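Local coordinates for protein mitochondrial edited mRNA stability factor 1 (Trypanosoma brucei, PDB 6NL1) that binds GDP and probably processes the 5' ends of mitochondrial mRNAs through a Nudix-type domain, consistent with a role in stabilising edited transcripts, at residues V201-F206 / R256-E261; F206-L209 / E214-W217; R222-R225 / D231-P234; E304-V309 / Y313-D318. All coordinates share one frame; numbering follows the deposited sequence.

Contact 1: residues V201-F206 / R256-E261. With SO4 (sulfate ion), chain B.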
loop_
_atom_site.group_PDB
_atom_site.type_symbol
_atom_site.label_atom_id
_atom_site.label_comp_id
_atom_site.label_asym_id
_atom_site.label_seq_id
_atom_site.Cartn_x
_atom_site.Cartn_y
_atom_site.Cartn_z
ATOM N N VAL A 201 1.434 5.440 -2.982
ATOM C CA VAL A 201 2.263 6.278 -3.832
ATOM C C VAL A 201 3.608 5.619 -4.045
ATOM O O VAL A 201 4.124 4.931 -3.157
ATOM C CB VAL A 201 2.483 7.700 -3.233
ATOM C CG1 VAL A 201 1.174 8.456 -3.205
ATOM C CG2 VAL A 201 3.136 7.627 -1.821
ATOM N N ARG A 202 4.163 5.817 -5.233
ATOM C CA ARG A 202 5.494 5.328 -5.541
ATOM C C ARG A 202 6.254 6.496 -6.162
ATOM O O ARG A 202 5.790 7.113 -7.115
ATOM C CB ARG A 202 5.434 4.133 -6.496
ATOM C CG ARG A 202 4.784 2.878 -5.923
ATOM C CD ARG A 202 5.575 2.316 -4.721
ATOM N NE ARG A 202 4.957 1.086 -4.221
ATOM C CZ ARG A 202 4.066 1.035 -3.231
ATOM N NH1 ARG A 202 3.671 2.145 -2.616
ATOM N NH2 ARG A 202 3.567 -0.131 -2.850
ATOM N N LEU A 203 7.396 6.833 -5.583
ATOM C CA LEU A 203 8.237 7.877 -6.139
ATOM C C LEU A 203 9.415 7.184 -6.793
ATOM O O LEU A 203 10.364 6.791 -6.121
ATOM C CB LEU A 203 8.707 8.870 -5.059
ATOM C CG LEU A 203 8.912 10.313 -5.546
ATOM C CD1 LEU A 203 9.369 11.254 -4.420
ATOM C CD2 LEU A 203 9.890 10.361 -6.711
ATOM N N GLY A 204 9.329 7.017 -8.108
ATOM C CA GLY A 204 10.385 6.393 -8.874
ATOM C C GLY A 204 11.606 7.291 -9.019
ATOM O O GLY A 204 11.699 8.122 -9.930
ATOM N N ILE A 205 12.544 7.120 -8.098
ATOM C CA ILE A 205 13.842 7.758 -8.184
ATOM C C ILE A 205 14.662 7.032 -9.238
ATOM O O ILE A 205 14.722 5.800 -9.236
ATOM C CB ILE A 205 14.556 7.682 -6.822
ATOM C CG1 ILE A 205 13.874 8.620 -5.829
ATOM C CG2 ILE A 205 16.000 8.074 -6.955
ATOM C CD1 ILE A 205 14.099 10.088 -6.140
ATOM N N PHE A 206 15.266 7.784 -10.154
ATOM C CA PHE A 206 16.072 7.168 -11.208
ATOM C C PHE A 206 17.368 7.937 -11.445
ATOM O O PHE A 206 17.472 9.126 -11.145
ATOM C CB PHE A 206 15.277 7.018 -12.523
ATOM C CG PHE A 206 15.033 8.330 -13.258
ATOM C CD1 PHE A 206 13.885 9.083 -13.015
ATOM C CD2 PHE A 206 15.950 8.804 -14.191
ATOM C CE1 PHE A 206 13.656 10.290 -13.689
ATOM C CE2 PHE A 206 15.727 10.006 -14.874
ATOM C CZ PHE A 206 14.585 10.752 -14.617
ATOM N N ARG A 256 7.595 12.412 1.287
ATOM C CA ARG A 256 7.783 12.006 2.677
ATOM C C ARG A 256 8.172 10.532 2.771
ATOM O O ARG A 256 9.102 10.167 3.489
ATOM C CB ARG A 256 6.500 12.250 3.486
ATOM C CG ARG A 256 6.537 11.673 4.920
ATOM C CD ARG A 256 5.199 11.875 5.666
ATOM N NE ARG A 256 4.071 11.273 4.948
ATOM C CZ ARG A 256 3.734 9.987 5.018
ATOM N NH1 ARG A 256 4.422 9.145 5.785
ATOM N NH2 ARG A 256 2.702 9.536 4.325
ATOM N N THR A 257 7.460 9.681 2.041
ATOM C CA THR A 257 7.674 8.246 2.174
ATOM C C THR A 257 8.897 7.759 1.408
ATOM O O THR A 257 9.439 6.712 1.729
ATOM C CB THR A 257 6.409 7.422 1.812
ATOM O OG1 THR A 257 6.023 7.678 0.459
ATOM C CG2 THR A 257 5.255 7.801 2.749
ATOM N N LEU A 258 9.330 8.514 0.396
ATOM C CA LEU A 258 10.638 8.260 -0.208
ATOM C C LEU A 258 11.706 8.392 0.875
ATOM O O LEU A 258 12.576 7.529 1.017
ATOM C CB LEU A 258 10.949 9.254 -1.328
ATOM C CG LEU A 258 12.427 9.292 -1.750
ATOM C CD1 LEU A 258 12.855 7.960 -2.388
ATOM C CD2 LEU A 258 12.683 10.435 -2.713
ATOM N N TRP A 259 11.638 9.480 1.641
ATOM C CA TRP A 259 12.601 9.684 2.723
ATOM C C TRP A 259 12.552 8.547 3.752
ATOM O O TRP A 259 13.590 8.035 4.171
ATOM C CB TRP A 259 12.405 11.035 3.420
ATOM C CG TRP A 259 13.424 11.232 4.489
ATOM C CD1 TRP A 259 14.692 11.716 4.329
ATOM C CD2 TRP A 259 13.295 10.892 5.879
ATOM N NE1 TRP A 259 15.351 11.717 5.537
ATOM C CE2 TRP A 259 14.518 11.217 6.504
ATOM C CE3 TRP A 259 12.260 10.355 6.657
ATOM C CZ2 TRP A 259 14.737 11.028 7.875
ATOM C CZ3 TRP A 259 12.477 10.169 8.020
ATOM C CH2 TRP A 259 13.706 10.504 8.612
ATOM N N GLU A 260 11.348 8.141 4.145
ATOM C CA GLU A 260 11.191 7.058 5.124
ATOM C C GLU A 260 11.838 5.751 4.675
ATOM O O GLU A 260 12.347 4.990 5.497
ATOM C CB GLU A 260 9.712 6.827 5.468
ATOM C CG GLU A 260 9.073 8.024 6.171
ATOM C CD GLU A 260 7.626 7.797 6.588
ATOM O OE1 GLU A 260 7.108 6.659 6.465
ATOM O OE2 GLU A 260 7.001 8.773 7.049
ATOM N N GLU A 261 11.833 5.484 3.372
ATOM C CA GLU A 261 12.356 4.205 2.893
ATOM C C GLU A 261 13.815 4.253 2.465
ATOM O O GLU A 261 14.476 3.215 2.435
ATOM C CB GLU A 261 11.464 3.611 1.789
ATOM C CG GLU A 261 10.071 3.208 2.296
ATOM C CD GLU A 261 9.301 2.305 1.328
ATOM O OE1 GLU A 261 9.368 2.540 0.104
ATOM O OE2 GLU A 261 8.625 1.356 1.797
HETATM S S SO4 B . 5.755 -0.820 -7.493
HETATM O O1 SO4 B . 6.661 -0.276 -6.492
HETATM O O2 SO4 B . 4.521 -1.196 -6.806
HETATM O O3 SO4 B . 5.469 0.138 -8.553
HETATM O O4 SO4 B . 6.365 -1.994 -8.113
#
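Leu258 spreads its two methyl branches against Leu203 and Ile205, and this divided side chain carries most of the contact between strand 201-206 and helix 256-261. Its CD1 lies 3.6 Å from CG1 of Ile205, the two side chains crossing at nearly a right angle. The other branch, CD2, packs beside Leu203, 3.8 Å from that residue's CD1, and also meets the far methyl CD1 of Ile205. Leu258 can straddle both because its CG is turned to the side opposite the backbone N (chi1 165°), which carries the fork out toward the strand. At the other end, Val201 turns CG2 to Thr257 OG1 at 3.7 Å, a packing approach by a methyl; the hydroxyl's polar partners are Ala253 O and Lys242 N.

Arg202 leaves from the reverse side of the strand. A bend at chi2 (-63°) folds its chain back, and NH1 reaches Val201 O at 2.9 Å from above the carbonyl plane. Its NE makes a weak bond of 3.1 Å to O1 of a sulfate, probably from the crystallisation liquor, which Tyr292 and Leu239 also hold. Arg202 and Tyr292 contact GDP in another structure of the protein, so the anion probably marks part of that pocket.

Strand and helix axes approach to 8.5 Å at 69°, as a helix laid across a sheet in the Nudix fold. Helix 250-262 therefore covers the Leu203 face of strand 200-207, which pairs on its flanks with strands 216-223 and 290-296.

Contact 2: residues F206-L209 / E214-W217. With SO4 (sulfate ion), chain D.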
loop_
_atom_site.group_PDB
_atom_site.type_symbol
_atom_site.label_atom_id
_atom_site.label_comp_id
_atom_site.label_asym_id
_atom_site.label_seq_id
_atom_site.Cartn_x
_atom_site.Cartn_y
_atom_site.Cartn_z
ATOM N N PHE A 206 15.266 7.784 -10.154
ATOM C CA PHE A 206 16.072 7.168 -11.208
ATOM C C PHE A 206 17.368 7.937 -11.445
ATOM O O PHE A 206 17.472 9.126 -11.145
ATOM C CB PHE A 206 15.277 7.018 -12.523
ATOM C CG PHE A 206 15.033 8.330 -13.258
ATOM C CD1 PHE A 206 13.885 9.083 -13.015
ATOM C CD2 PHE A 206 15.950 8.804 -14.191
ATOM C CE1 PHE A 206 13.656 10.290 -13.689
ATOM C CE2 PHE A 206 15.727 10.006 -14.874
ATOM C CZ PHE A 206 14.585 10.752 -14.617
ATOM N N ARG A 207 18.371 7.243 -11.963
ATOM C CA ARG A 207 19.598 7.910 -12.375
ATOM C C ARG A 207 19.874 7.554 -13.833
ATOM O O ARG A 207 19.443 6.507 -14.324
ATOM C CB ARG A 207 20.776 7.503 -11.481
ATOM C CG ARG A 207 21.192 6.035 -11.624
ATOM C CD ARG A 207 22.428 5.721 -10.786
ATOM N NE ARG A 207 22.828 4.322 -10.917
ATOM C CZ ARG A 207 23.864 3.780 -10.284
ATOM N NH1 ARG A 207 24.612 4.517 -9.471
ATOM N NH2 ARG A 207 24.156 2.499 -10.462
ATOM N N ARG A 208 20.585 8.431 -14.524
ATOM C CA ARG A 208 20.964 8.173 -15.910
ATOM C C ARG A 208 22.409 7.699 -15.978
ATOM O O ARG A 208 23.288 8.263 -15.333
ATOM C CB ARG A 208 20.799 9.439 -16.745
ATOM C CG ARG A 208 19.393 10.018 -16.726
ATOM C CD ARG A 208 19.249 11.153 -17.741
ATOM N NE ARG A 208 17.939 11.792 -17.653
ATOM C CZ ARG A 208 16.843 11.351 -18.267
ATOM N NH1 ARG A 208 16.882 10.260 -19.033
ATOM N NH2 ARG A 208 15.700 12.004 -18.111
ATOM N N LEU A 209 22.653 6.647 -16.741
ATOM C CA LEU A 209 24.016 6.195 -16.965
ATOM C C LEU A 209 24.522 6.771 -18.285
ATOM O O LEU A 209 23.761 6.896 -19.252
ATOM C CB LEU A 209 24.081 4.671 -16.965
ATOM N N GLU A 214 18.301 3.838 -21.430
ATOM C CA GLU A 214 17.424 3.331 -20.372
ATOM C C GLU A 214 17.964 3.765 -19.011
ATOM O O GLU A 214 19.163 3.672 -18.758
ATOM C CB GLU A 214 17.304 1.808 -20.419
ATOM C CG GLU A 214 16.265 1.274 -19.437
ATOM C CD GLU A 214 16.210 -0.238 -19.385
ATOM O OE1 GLU A 214 17.070 -0.903 -20.008
ATOM O OE2 GLU A 214 15.307 -0.762 -18.707
ATOM N N VAL A 215 17.090 4.250 -18.137
ATOM C CA VAL A 215 17.536 4.685 -16.814
ATOM C C VAL A 215 17.481 3.524 -15.819
ATOM O O VAL A 215 16.852 2.499 -16.096
ATOM C CB VAL A 215 16.693 5.871 -16.291
ATOM C CG1 VAL A 215 16.655 7.003 -17.331
ATOM C CG2 VAL A 215 15.289 5.414 -15.965
ATOM N N GLU A 216 18.159 3.686 -14.679
ATOM C CA GLU A 216 18.099 2.731 -13.567
ATOM C C GLU A 216 17.196 3.255 -12.451
ATOM O O GLU A 216 17.234 4.440 -12.108
ATOM C CB GLU A 216 19.500 2.462 -12.989
ATOM C CG GLU A 216 20.471 1.788 -13.948
ATOM C CD GLU A 216 21.784 1.361 -13.292
ATOM O OE1 GLU A 216 22.309 2.080 -12.407
ATOM O OE2 GLU A 216 22.301 0.294 -13.678
ATOM N N TRP A 217 16.397 2.362 -11.879
ATOM C CA TRP A 217 15.446 2.718 -10.832
ATOM C C TRP A 217 15.934 2.203 -9.480
ATOM O O TRP A 217 16.400 1.063 -9.365
ATOM C CB TRP A 217 14.063 2.116 -11.141
ATOM C CG TRP A 217 13.512 2.544 -12.458
ATOM C CD1 TRP A 217 13.595 1.870 -13.640
ATOM C CD2 TRP A 217 12.811 3.767 -12.736
ATOM N NE1 TRP A 217 12.982 2.598 -14.644
ATOM C CE2 TRP A 217 12.493 3.764 -14.113
ATOM C CE3 TRP A 217 12.417 4.865 -11.952
ATOM C CZ2 TRP A 217 11.803 4.816 -14.727
ATOM C CZ3 TRP A 217 11.730 5.911 -12.563
ATOM C CH2 TRP A 217 11.434 5.878 -13.942
HETATM S S SO4 D . 27.171 2.073 -8.098
HETATM O O1 SO4 D . 28.511 1.755 -7.608
HETATM O O2 SO4 D . 26.168 1.570 -7.152
HETATM O O3 SO4 D . 27.045 3.523 -8.229
HETATM O O4 SO4 D . 26.992 1.449 -9.408
HETATM O O HOH W 1 20.635 6.066 -18.612
#
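A single carboxylate oxygen, OE1 of Glu216, takes two nitrogens of Arg207 at once: NE and NH2 each stand 2.7 Å from it. The guanidinium comes side-on and lies within 16° of the carboxylate plane, its chain running straight out to NE beside that of Glu216. The outer edge of the same group holds a sulfate, with NH1 2.9 Å from O3 and NH2 bonded to O4. Met along its edge by a carboxylate and a sulfate, with Ser299 O a further partner of NH1, the guanidinium has its orientation fixed and its charge probably largely offset.

Beneath this salt bridge the backbones form an antiparallel hydrogen-bonded pair, Arg207 N donating to Glu216 O at 3.0 Å and Glu216 N returning the bond to Arg207 O. On the other face of the sheet, the edge of the Phe206 ring is directed at the Trp217 face in an offset edge-to-face pair, planes at 60°, while Phe206 CB sits over the six-membered ring of Trp217, 3.9 Å from its centroid. Val215 closes in on Phe206, its CB 3.7 Å from CD2.

The contact lies at the turn end of the hairpin of strands 200-207 and 216-223; strand 290-296 runs parallel to 200-207 on its other flank, and its Val294 and Glu296 touch Phe206, while strand 343-346 brings Trp345 to Arg207 in a cation-pi contact.

Contact 3: residues R222-R225 / D231-P234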
loop_
_atom_site.group_PDB
_atom_site.type_symbol
_atom_site.label_atom_id
_atom_site.label_comp_id
_atom_site.label_asym_id
_atom_site.label_seq_id
_atom_site.Cartn_x
_atom_site.Cartn_y
_atom_site.Cartn_z
ATOM N N ARG A 222 10.640 -5.221 0.481
ATOM C CA ARG A 222 9.962 -5.128 1.757
ATOM C C ARG A 222 9.483 -6.504 2.200
ATOM O O ARG A 222 8.845 -7.233 1.438
ATOM C CB ARG A 222 8.770 -4.173 1.650
ATOM C CG ARG A 222 8.038 -3.899 2.976
ATOM C CD ARG A 222 6.716 -3.182 2.707
ATOM N NE ARG A 222 5.851 -3.999 1.851
ATOM C CZ ARG A 222 4.969 -3.518 0.977
ATOM N NH1 ARG A 222 4.811 -2.206 0.818
ATOM N NH2 ARG A 222 4.242 -4.357 0.249
ATOM N N ILE A 223 9.783 -6.849 3.442
ATOM C CA ILE A 223 9.349 -8.114 4.013
ATOM C C ILE A 223 7.960 -7.891 4.577
ATOM O O ILE A 223 7.756 -7.013 5.405
ATOM C CB ILE A 223 10.314 -8.563 5.116
ATOM C CG1 ILE A 223 11.732 -8.681 4.542
ATOM C CG2 ILE A 223 9.833 -9.882 5.782
ATOM C CD1 ILE A 223 12.825 -8.881 5.605
ATOM N N ASN A 224 6.997 -8.667 4.102
ATOM C CA ASN A 224 5.614 -8.459 4.502
ATOM C C ASN A 224 5.230 -9.317 5.713
ATOM O O ASN A 224 5.880 -10.312 6.004
ATOM C CB ASN A 224 4.694 -8.693 3.304
ATOM C CG ASN A 224 4.990 -7.730 2.158
ATOM O OD1 ASN A 224 4.967 -6.519 2.351
ATOM N ND2 ASN A 224 5.293 -8.266 0.966
ATOM N N ARG A 225 4.192 -8.901 6.430
ATOM C CA ARG A 225 3.742 -9.594 7.640
ATOM C C ARG A 225 3.059 -10.911 7.315
ATOM O O ARG A 225 2.575 -11.104 6.198
ATOM C CB ARG A 225 2.797 -8.693 8.432
ATOM C CG ARG A 225 3.513 -7.771 9.402
ATOM C CD ARG A 225 2.631 -6.610 9.830
ATOM N NE ARG A 225 2.590 -5.564 8.813
ATOM C CZ ARG A 225 1.937 -4.413 8.948
ATOM N NH1 ARG A 225 1.262 -4.155 10.062
ATOM N NH2 ARG A 225 1.960 -3.518 7.967
ATOM N N ASP A 231 -3.200 -11.254 -1.993
ATOM C CA ASP A 231 -2.553 -10.716 -3.193
ATOM C C ASP A 231 -1.138 -10.184 -2.927
ATOM O O ASP A 231 -0.446 -9.737 -3.838
ATOM C CB ASP A 231 -3.421 -9.629 -3.844
ATOM C CG ASP A 231 -3.696 -8.453 -2.911
ATOM O OD1 ASP A 231 -4.053 -8.671 -1.733
ATOM O OD2 ASP A 231 -3.567 -7.302 -3.365
ATOM N N ILE A 232 -0.712 -10.225 -1.671
ATOM C CA ILE A 232 0.605 -9.708 -1.318
ATOM C C ILE A 232 1.580 -10.859 -1.048
ATOM O O ILE A 232 1.318 -11.718 -0.222
ATOM C CB ILE A 232 0.516 -8.756 -0.105
ATOM C CG1 ILE A 232 -0.323 -7.526 -0.469
ATOM C CG2 ILE A 232 1.914 -8.322 0.372
ATOM C CD1 ILE A 232 -0.562 -6.601 0.713
ATOM N N PRO A 233 2.708 -10.878 -1.764
ATOM C CA PRO A 233 3.704 -11.945 -1.604
ATOM C C PRO A 233 4.502 -11.766 -0.306
ATOM O O PRO A 233 4.354 -10.743 0.367
ATOM C CB PRO A 233 4.609 -11.747 -2.822
ATOM C CG PRO A 233 4.561 -10.257 -3.058
ATOM C CD PRO A 233 3.135 -9.854 -2.737
ATOM N N PRO A 234 5.328 -12.760 0.052
ATOM C CA PRO A 234 6.166 -12.658 1.251
ATOM C C PRO A 234 7.132 -11.460 1.225
ATOM O O PRO A 234 7.356 -10.835 2.267
ATOM C CB PRO A 234 6.961 -13.968 1.240
ATOM C CG PRO A 234 6.127 -14.910 0.457
ATOM C CD PRO A 234 5.458 -14.076 -0.604
HETATM O O HOH W 2 7.204 -12.577 4.918
#
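Pro234 O is gripped twice: Asn224 N bonds to it at 2.9 Å, almost straight at 171°, and a water donates to it from 3.2 Å while also donating to Asn224 O. One residue back, Pro233 O receives the amide ND2 of Asn224 at 2.7 Å, the donor tilted from the carbonyl plane. Asn224 thus spends a backbone and a side-chain N-H on successive carbonyls of the proline pair. Setting CG beside its own backbone N (chi1 -61°) brings the amide to this position, where its ND2 also rests 3.4 Å from the CG2 methyl of Ile232, the two side chains crossing at about a right angle.

The oxygen end of the amide is engaged as well. Its OD1 accepts NE of Arg222 at 2.7 Å in the carbonyl plane, with a weak second bond from NH2, and Ser236 OG is a further partner of ND2.

Pro233 and Pro234 have no N-H to offer, and the hydrogen bonds across to Asn224 use their carbonyls as acceptors. With OD1 accepting from an arginine and ND2 donating to a carbonyl, the amide's rotation is fixed, and Asn224 in turn probably steadies Arg222, whose side chain comes within about 4 Å of that of the GDP-contacting Arg202.

Contact 4: residues E304-V309 / Y313-D318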
loop_
_atom_site.group_PDB
_atom_site.type_symbol
_atom_site.label_atom_id
_atom_site.label_comp_id
_atom_site.label_asym_id
_atom_site.label_seq_id
_atom_site.Cartn_x
_atom_site.Cartn_y
_atom_site.Cartn_z
ATOM N N GLU A 304 20.915 6.044 2.054
ATOM C CA GLU A 304 21.070 5.515 3.402
ATOM C C GLU A 304 20.214 4.281 3.663
ATOM O O GLU A 304 20.614 3.400 4.413
ATOM C CB GLU A 304 20.792 6.599 4.440
ATOM C CG GLU A 304 21.781 7.751 4.358
ATOM C CD GLU A 304 21.753 8.625 5.584
ATOM O OE1 GLU A 304 22.721 8.562 6.371
ATOM O OE2 GLU A 304 20.766 9.372 5.761
ATOM N N GLY A 305 19.048 4.206 3.028
ATOM C CA GLY A 305 18.127 3.118 3.296
ATOM C C GLY A 305 17.033 3.561 4.250
ATOM O O GLY A 305 16.942 4.737 4.592
ATOM N N PRO A 306 16.192 2.616 4.686
ATOM C CA PRO A 306 15.010 2.896 5.507
ATOM C C PRO A 306 15.342 3.625 6.806
ATOM O O PRO A 306 16.272 3.254 7.513
ATOM C CB PRO A 306 14.448 1.497 5.798
ATOM C CG PRO A 306 14.893 0.681 4.646
ATOM C CD PRO A 306 16.264 1.197 4.296
ATOM N N GLN A 307 14.569 4.665 7.093
ATOM C CA GLN A 307 14.723 5.464 8.292
ATOM C C GLN A 307 13.625 5.084 9.268
ATOM O O GLN A 307 13.713 5.351 10.459
ATOM C CB GLN A 307 14.605 6.947 7.938
ATOM C CG GLN A 307 15.595 7.374 6.876
ATOM C CD GLN A 307 17.017 7.215 7.359
ATOM O OE1 GLN A 307 17.401 7.821 8.352
ATOM N NE2 GLN A 307 17.796 6.378 6.684
ATOM N N VAL A 308 12.586 4.458 8.739
ATOM C CA VAL A 308 11.422 4.073 9.516
ATOM C C VAL A 308 11.196 2.577 9.326
ATOM O O VAL A 308 11.225 2.086 8.201
ATOM C CB VAL A 308 10.190 4.855 9.040
ATOM C CG1 VAL A 308 8.921 4.373 9.742
ATOM C CG2 VAL A 308 10.410 6.350 9.267
ATOM N N VAL A 309 10.999 1.861 10.435
ATOM C CA VAL A 309 10.883 0.396 10.456
ATOM C C VAL A 309 11.873 -0.344 9.531
ATOM O O VAL A 309 11.487 -1.183 8.720
ATOM C CB VAL A 309 9.422 -0.087 10.230
ATOM C CG1 VAL A 309 8.513 0.431 11.350
ATOM C CG2 VAL A 309 8.899 0.337 8.871
ATOM N N TYR A 313 12.583 -4.503 6.032
ATOM C CA TYR A 313 13.165 -4.540 4.688
ATOM C C TYR A 313 14.340 -5.504 4.660
ATOM O O TYR A 313 15.023 -5.654 5.660
ATOM C CB TYR A 313 13.621 -3.139 4.253
ATOM C CG TYR A 313 12.492 -2.150 4.210
ATOM C CD1 TYR A 313 12.116 -1.463 5.356
ATOM C CD2 TYR A 313 11.783 -1.915 3.033
ATOM C CE1 TYR A 313 11.072 -0.563 5.340
ATOM C CE2 TYR A 313 10.722 -1.008 3.008
ATOM C CZ TYR A 313 10.374 -0.341 4.175
ATOM O OH TYR A 313 9.341 0.562 4.187
ATOM N N MET A 314 14.585 -6.151 3.523
ATOM C CA MET A 314 15.766 -7.008 3.419
ATOM C C MET A 314 17.010 -6.169 3.586
ATOM O O MET A 314 17.191 -5.163 2.894
ATOM C CB MET A 314 15.836 -7.734 2.079
ATOM C CG MET A 314 14.847 -8.842 1.902
ATOM S SD MET A 314 15.162 -9.755 0.361
ATOM C CE MET A 314 16.671 -10.642 0.792
ATOM N N ARG A 315 17.873 -6.589 4.504
ATOM C CA ARG A 315 19.132 -5.897 4.765
ATOM C C ARG A 315 20.105 -6.912 5.337
ATOM O O ARG A 315 19.681 -7.896 5.931
ATOM C CB ARG A 315 18.920 -4.746 5.764
ATOM C CG ARG A 315 18.130 -3.562 5.190
ATOM C CD ARG A 315 17.860 -2.468 6.230
ATOM N NE ARG A 315 19.099 -1.951 6.820
ATOM C CZ ARG A 315 19.620 -2.387 7.966
ATOM N NH1 ARG A 315 19.008 -3.344 8.654
ATOM N NH2 ARG A 315 20.748 -1.864 8.427
ATOM N N ASN A 316 21.403 -6.672 5.167
ATOM C CA ASN A 316 22.427 -7.533 5.758
ATOM C C ASN A 316 22.214 -9.029 5.518
ATOM O O ASN A 316 22.372 -9.833 6.431
ATOM C CB ASN A 316 22.519 -7.273 7.269
ATOM C CG ASN A 316 22.992 -5.877 7.587
ATOM O OD1 ASN A 316 23.979 -5.409 7.031
ATOM N ND2 ASN A 316 22.276 -5.193 8.472
ATOM N N TRP A 317 21.839 -9.401 4.299
ATOM C CA TRP A 317 21.753 -10.810 3.920
ATOM C C TRP A 317 23.169 -11.346 3.692
ATOM O O TRP A 317 24.131 -10.577 3.680
ATOM C CB TRP A 317 20.940 -10.951 2.626
ATOM C CG TRP A 317 21.456 -10.040 1.542
ATOM C CD1 TRP A 317 22.486 -10.287 0.686
ATOM C CD2 TRP A 317 20.982 -8.720 1.229
ATOM N NE1 TRP A 317 22.679 -9.207 -0.155
ATOM C CE2 TRP A 317 21.772 -8.233 0.160
ATOM C CE3 TRP A 317 19.976 -7.901 1.753
ATOM C CZ2 TRP A 317 21.583 -6.964 -0.396
ATOM C CZ3 TRP A 317 19.785 -6.637 1.194
ATOM C CH2 TRP A 317 20.587 -6.184 0.133
ATOM N N ASP A 318 23.299 -12.658 3.499
ATOM C CA ASP A 318 24.586 -13.259 3.120
ATOM C C ASP A 318 24.683 -13.329 1.595
ATOM O O ASP A 318 24.052 -14.177 0.969
ATOM C CB ASP A 318 24.698 -14.663 3.727
ATOM C CG ASP A 318 26.044 -15.320 3.467
ATOM O OD1 ASP A 318 26.733 -14.960 2.485
ATOM O OD2 ASP A 318 26.411 -16.216 4.258
#
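Pro306 sets its CG over one face of the Tyr313 ring in a proline-aromatic CH-pi contact, joining two parts of the long loop that leads from strand 290-296 to helix 319-322 in the Nudix fold. This CG lies 4.0 Å from the ring centroid and 3.6 Å from CD1, the two side chains crossing at a slant. The rim of the tyrosine meets backbone instead: Val309 O lies near the ring plane, 3.4 Å from CD1. Val309 adds its CG2 methyl at 4.2 Å from CE1, a looser approach.

In the next shell, the first torsion of Tyr313 (chi1 -60°), with CG beside the backbone N, turns the ring toward Pro306. The far end is held by a bond from the OH to the carboxylate of Glu261 on the Nudix helix. Leu220 of strand 216-223 touches both Pro306 and Tyr313, backing the pair from the sheet.

Further out, the turn that presents the proline begins at Gly305, with phi at 100°, a conformation suited to glycine. The side chain of Gln307 doubles back along the turn, past the backbone of Pro306, and its NE2 meets Gly305 O at 2.8 Å, from above the carbonyl plane.

In the fold
Contacts 1 and 2 share Phe206 and strand 200-207; their centres are 15 Å apart, and Trp217 CZ3 packs 3.4 Å from Gly204 O. Contact 4 reaches the helix of contact 1 through Glu261 OE2 and Tyr313 OH, 2.6 Å apart, and through Glu260 O and Gln307 N at 2.8 Å. It also touches contact 3, where Ile223 CD1 comes 3.8 Å from Tyr313 C. Contact 2 stands apart from contacts 3 and 4, with nearest atoms about 13 and 12 Å away. Around Arg202 of contact 1, a GDP contact, the side chain of Arg222 in contact 3 comes within about 4 Å, and those of Trp217 and Tyr313 each lie about 9 Å away.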